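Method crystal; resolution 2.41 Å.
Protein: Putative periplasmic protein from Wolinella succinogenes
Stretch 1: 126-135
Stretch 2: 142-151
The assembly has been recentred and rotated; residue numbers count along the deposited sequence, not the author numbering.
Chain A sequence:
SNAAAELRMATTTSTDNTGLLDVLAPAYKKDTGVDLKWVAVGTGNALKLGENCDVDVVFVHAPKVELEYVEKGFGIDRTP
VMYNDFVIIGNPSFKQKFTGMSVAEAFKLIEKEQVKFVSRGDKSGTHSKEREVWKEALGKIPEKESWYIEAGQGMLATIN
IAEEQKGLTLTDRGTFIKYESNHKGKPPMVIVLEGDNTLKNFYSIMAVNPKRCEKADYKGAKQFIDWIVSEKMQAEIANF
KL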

# COMPACT_ATOMS: atom_id res chain seq x y z
N THR A 126 -2.37 6.77 0.49
CA THR A 126 -2.79 6.83 -0.89
C THR A 126 -2.48 8.21 -1.47
O THR A 126 -2.03 8.32 -2.61
CB THR A 126 -4.28 6.51 -1.02
OG1 THR A 126 -4.53 5.24 -0.40
CG2 THR A 126 -4.69 6.40 -2.46
N HIS A 127 -2.68 9.26 -0.68
CA HIS A 127 -2.43 10.60 -1.19
C HIS A 127 -0.95 10.83 -1.48
O HIS A 127 -0.60 11.39 -2.51
CB HIS A 127 -2.97 11.68 -0.25
CG HIS A 127 -2.84 13.08 -0.79
ND1 HIS A 127 -2.68 14.18 0.02
CD2 HIS A 127 -2.82 13.55 -2.06
CE1 HIS A 127 -2.58 15.27 -0.73
NE2 HIS A 127 -2.66 14.91 -1.99
N SER A 128 -0.08 10.39 -0.58
CA SER A 128 1.34 10.66 -0.79
C SER A 128 1.91 9.76 -1.88
O SER A 128 2.87 10.11 -2.55
CB SER A 128 2.13 10.52 0.51
OG SER A 128 1.91 9.25 1.07
N LYS A 129 1.29 8.60 -2.08
CA LYS A 129 1.61 7.75 -3.21
C LYS A 129 1.23 8.41 -4.52
O LYS A 129 2.03 8.46 -5.45
CB LYS A 129 0.88 6.42 -3.11
CG LYS A 129 1.10 5.54 -4.31
CD LYS A 129 2.58 5.32 -4.54
CE LYS A 129 2.81 4.17 -5.50
NZ LYS A 129 4.25 3.84 -5.61
N GLU A 130 0.00 8.91 -4.59
CA GLU A 130 -0.51 9.59 -5.78
C GLU A 130 0.33 10.81 -6.12
O GLU A 130 0.57 11.09 -7.28
CB GLU A 130 -1.98 9.98 -5.57
CG GLU A 130 -2.55 10.87 -6.66
CD GLU A 130 -2.84 12.26 -6.16
OE1 GLU A 130 -3.31 12.37 -5.01
OE2 GLU A 130 -2.61 13.24 -6.91
N ARG A 131 0.77 11.54 -5.10
CA ARG A 131 1.69 12.65 -5.30
C ARG A 131 3.00 12.16 -5.90
O ARG A 131 3.54 12.78 -6.81
CB ARG A 131 1.93 13.41 -3.99
CG ARG A 131 0.72 14.23 -3.56
CD ARG A 131 0.84 14.77 -2.14
NE ARG A 131 1.90 15.75 -2.00
CZ ARG A 131 1.84 16.99 -2.47
NH1 ARG A 131 2.86 17.82 -2.30
NH2 ARG A 131 0.76 17.40 -3.13
N GLU A 132 3.51 11.04 -5.39
CA GLU A 132 4.72 10.46 -5.94
C GLU A 132 4.56 10.12 -7.42
O GLU A 132 5.45 10.36 -8.23
CB GLU A 132 5.13 9.22 -5.15
CG GLU A 132 6.51 9.30 -4.51
CD GLU A 132 7.67 9.24 -5.52
OE1 GLU A 132 8.66 8.53 -5.23
OE2 GLU A 132 7.59 9.88 -6.60
N VAL A 133 3.41 9.57 -7.78
CA VAL A 133 3.17 9.20 -9.17
C VAL A 133 3.20 10.41 -10.14
O VAL A 133 3.79 10.30 -11.23
CB VAL A 133 1.87 8.40 -9.33
CG1 VAL A 133 1.63 8.06 -10.79
CG2 VAL A 133 1.93 7.13 -8.46
N TRP A 134 2.58 11.54 -9.75
CA TRP A 134 2.59 12.77 -10.56
C TRP A 134 4.00 13.31 -10.71
O TRP A 134 4.40 13.77 -11.77
CB TRP A 134 1.69 13.87 -9.97
CG TRP A 134 0.24 13.64 -10.23
CD1 TRP A 134 -0.69 13.21 -9.34
CD2 TRP A 134 -0.44 13.80 -11.48
NE1 TRP A 134 -1.91 13.08 -9.95
CE2 TRP A 134 -1.79 13.44 -11.27
CE3 TRP A 134 -0.05 14.21 -12.76
CZ2 TRP A 134 -2.73 13.48 -12.28
CZ3 TRP A 134 -0.98 14.24 -13.76
CH2 TRP A 134 -2.31 13.88 -13.52
N LYS A 135 4.75 13.27 -9.61
CA LYS A 135 6.13 13.70 -9.60
C LYS A 135 6.97 12.90 -10.61
O LYS A 135 7.70 13.48 -11.41
CB LYS A 135 6.69 13.53 -8.19
CG LYS A 135 7.85 14.41 -7.84
CD LYS A 135 7.73 14.82 -6.38
CE LYS A 135 7.37 13.63 -5.49
NZ LYS A 135 7.11 14.04 -4.07
N PRO A 142 0.63 18.68 -10.08
CA PRO A 142 -0.17 19.74 -10.72
C PRO A 142 -1.15 20.41 -9.73
O PRO A 142 -2.28 20.71 -10.09
CB PRO A 142 -0.92 18.99 -11.81
CG PRO A 142 -1.05 17.58 -11.27
CD PRO A 142 0.17 17.33 -10.43
N GLU A 143 -0.68 20.64 -8.51
CA GLU A 143 -1.47 21.26 -7.44
C GLU A 143 -2.32 22.47 -7.79
O GLU A 143 -3.30 22.74 -7.10
CB GLU A 143 -0.55 21.66 -6.29
CG GLU A 143 -0.59 20.70 -5.12
CD GLU A 143 0.60 20.86 -4.19
OE1 GLU A 143 1.00 22.01 -3.92
OE2 GLU A 143 1.14 19.84 -3.72
N LYS A 144 -1.97 23.22 -8.83
CA LYS A 144 -2.67 24.47 -9.07
C LYS A 144 -3.45 24.51 -10.38
O LYS A 144 -3.94 25.57 -10.77
CB LYS A 144 -1.68 25.65 -9.00
CG LYS A 144 -0.76 25.59 -7.79
CD LYS A 144 -0.05 26.92 -7.51
CE LYS A 144 1.14 27.16 -8.45
NZ LYS A 144 1.79 28.49 -8.20
N GLU A 145 -3.55 23.37 -11.05
CA GLU A 145 -4.26 23.27 -12.32
C GLU A 145 -5.74 23.24 -12.08
O GLU A 145 -6.19 22.67 -11.08
CB GLU A 145 -3.85 22.02 -13.09
CG GLU A 145 -2.87 22.27 -14.21
CD GLU A 145 -1.45 22.33 -13.71
OE1 GLU A 145 -0.55 21.88 -14.45
OE2 GLU A 145 -1.24 22.81 -12.58
N SER A 146 -6.51 23.83 -12.99
CA SER A 146 -7.95 23.89 -12.79
C SER A 146 -8.59 22.49 -12.71
O SER A 146 -9.56 22.29 -11.97
CB SER A 146 -8.62 24.76 -13.86
OG SER A 146 -8.35 24.31 -15.17
N TRP A 147 -8.02 21.52 -13.43
CA TRP A 147 -8.59 20.17 -13.52
C TRP A 147 -8.18 19.24 -12.36
O TRP A 147 -8.72 18.15 -12.20
CB TRP A 147 -8.21 19.51 -14.86
CG TRP A 147 -6.75 19.64 -15.13
CD1 TRP A 147 -6.13 20.66 -15.78
CD2 TRP A 147 -5.71 18.74 -14.71
NE1 TRP A 147 -4.78 20.45 -15.81
CE2 TRP A 147 -4.50 19.27 -15.16
CE3 TRP A 147 -5.70 17.54 -14.01
CZ2 TRP A 147 -3.28 18.65 -14.93
CZ3 TRP A 147 -4.49 16.91 -13.78
CH2 TRP A 147 -3.30 17.47 -14.24
N TYR A 148 -7.23 19.69 -11.55
CA TYR A 148 -6.72 18.90 -10.44
C TYR A 148 -7.39 19.30 -9.12
O TYR A 148 -7.07 20.33 -8.53
CB TYR A 148 -5.19 19.04 -10.37
CG TYR A 148 -4.53 18.19 -9.32
CD1 TYR A 148 -4.14 18.73 -8.09
CD2 TYR A 148 -4.30 16.85 -9.55
CE1 TYR A 148 -3.54 17.93 -7.12
CE2 TYR A 148 -3.70 16.05 -8.60
CZ TYR A 148 -3.32 16.58 -7.38
OH TYR A 148 -2.72 15.74 -6.46
N ILE A 149 -8.32 18.48 -8.66
CA ILE A 149 -9.13 18.76 -7.49
C ILE A 149 -8.67 17.92 -6.27
O ILE A 149 -8.44 16.71 -6.38
CB ILE A 149 -10.64 18.54 -7.79
CG1 ILE A 149 -11.22 19.77 -8.49
CG2 ILE A 149 -11.46 18.30 -6.52
CD1 ILE A 149 -10.60 20.06 -9.83
N GLU A 150 -8.52 18.58 -5.12
CA GLU A 150 -8.21 17.92 -3.85
C GLU A 150 -9.48 17.83 -2.99
O GLU A 150 -9.99 18.84 -2.52
CB GLU A 150 -7.10 18.67 -3.11
CG GLU A 150 -6.16 19.45 -4.04
CD GLU A 150 -4.71 19.46 -3.56
OE1 GLU A 150 -4.05 20.52 -3.66
OE2 GLU A 150 -4.23 18.41 -3.09
N ALA A 151 -9.97 16.62 -2.80
CA ALA A 151 -11.20 16.36 -2.04
C ALA A 151 -11.06 16.53 -0.52
O ALA A 151 -11.96 17.03 0.14
CB ALA A 151 -11.72 14.97 -2.36
O HOH W 1 -1.67 16.74 -3.79

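The helix 126-135 meets the segment 142-151 through side chains alone, burying 338 Å² in total. Its contacting residues, His127, Glu130, Arg131 and Trp134, follow the i, i+3, i+4, i+7 pattern that places residues along one side of a helix.

Trp134 has the largest covered area. With chi1 at -77° (m) and chi2 at 105°, its indole lies beneath Pro142, whose CG sits 4.0 Å from the centroid of the six-membered ring of Trp134, a CH-pi contact over the face. The puckered proline ring offers apolar CH2 groups to the indole face, with Trp134 CG 3.7 Å from Pro142 CD. Tyr148, in the t rotamer, turns its edge to the face of the Trp134 five-membered ring, while Trp147, chi1 p, brings CZ3 to 3.7 Å from Trp134 CH2.

The same t rotamer carries the tyrosine hydroxyl past the indole to Glu130, also t at chi1, where Tyr148 OH donates a short hydrogen bond of 2.5 Å to Glu130 OE2. Burial of this carboxylate is thus compensated by a polar partner.

Arg131 and Glu143 both leave their backbones sideways, but their ends converge. The arginine bends at chi3 (66°, p), and its NH2 forms a salt bridge with Glu143 OE2 at 2.5 Å. A water links Arg131 NH2, Tyr148 OH, His127 NE2 and Glu150 OE2, bridging the last two, which lie 4.0 Å apart.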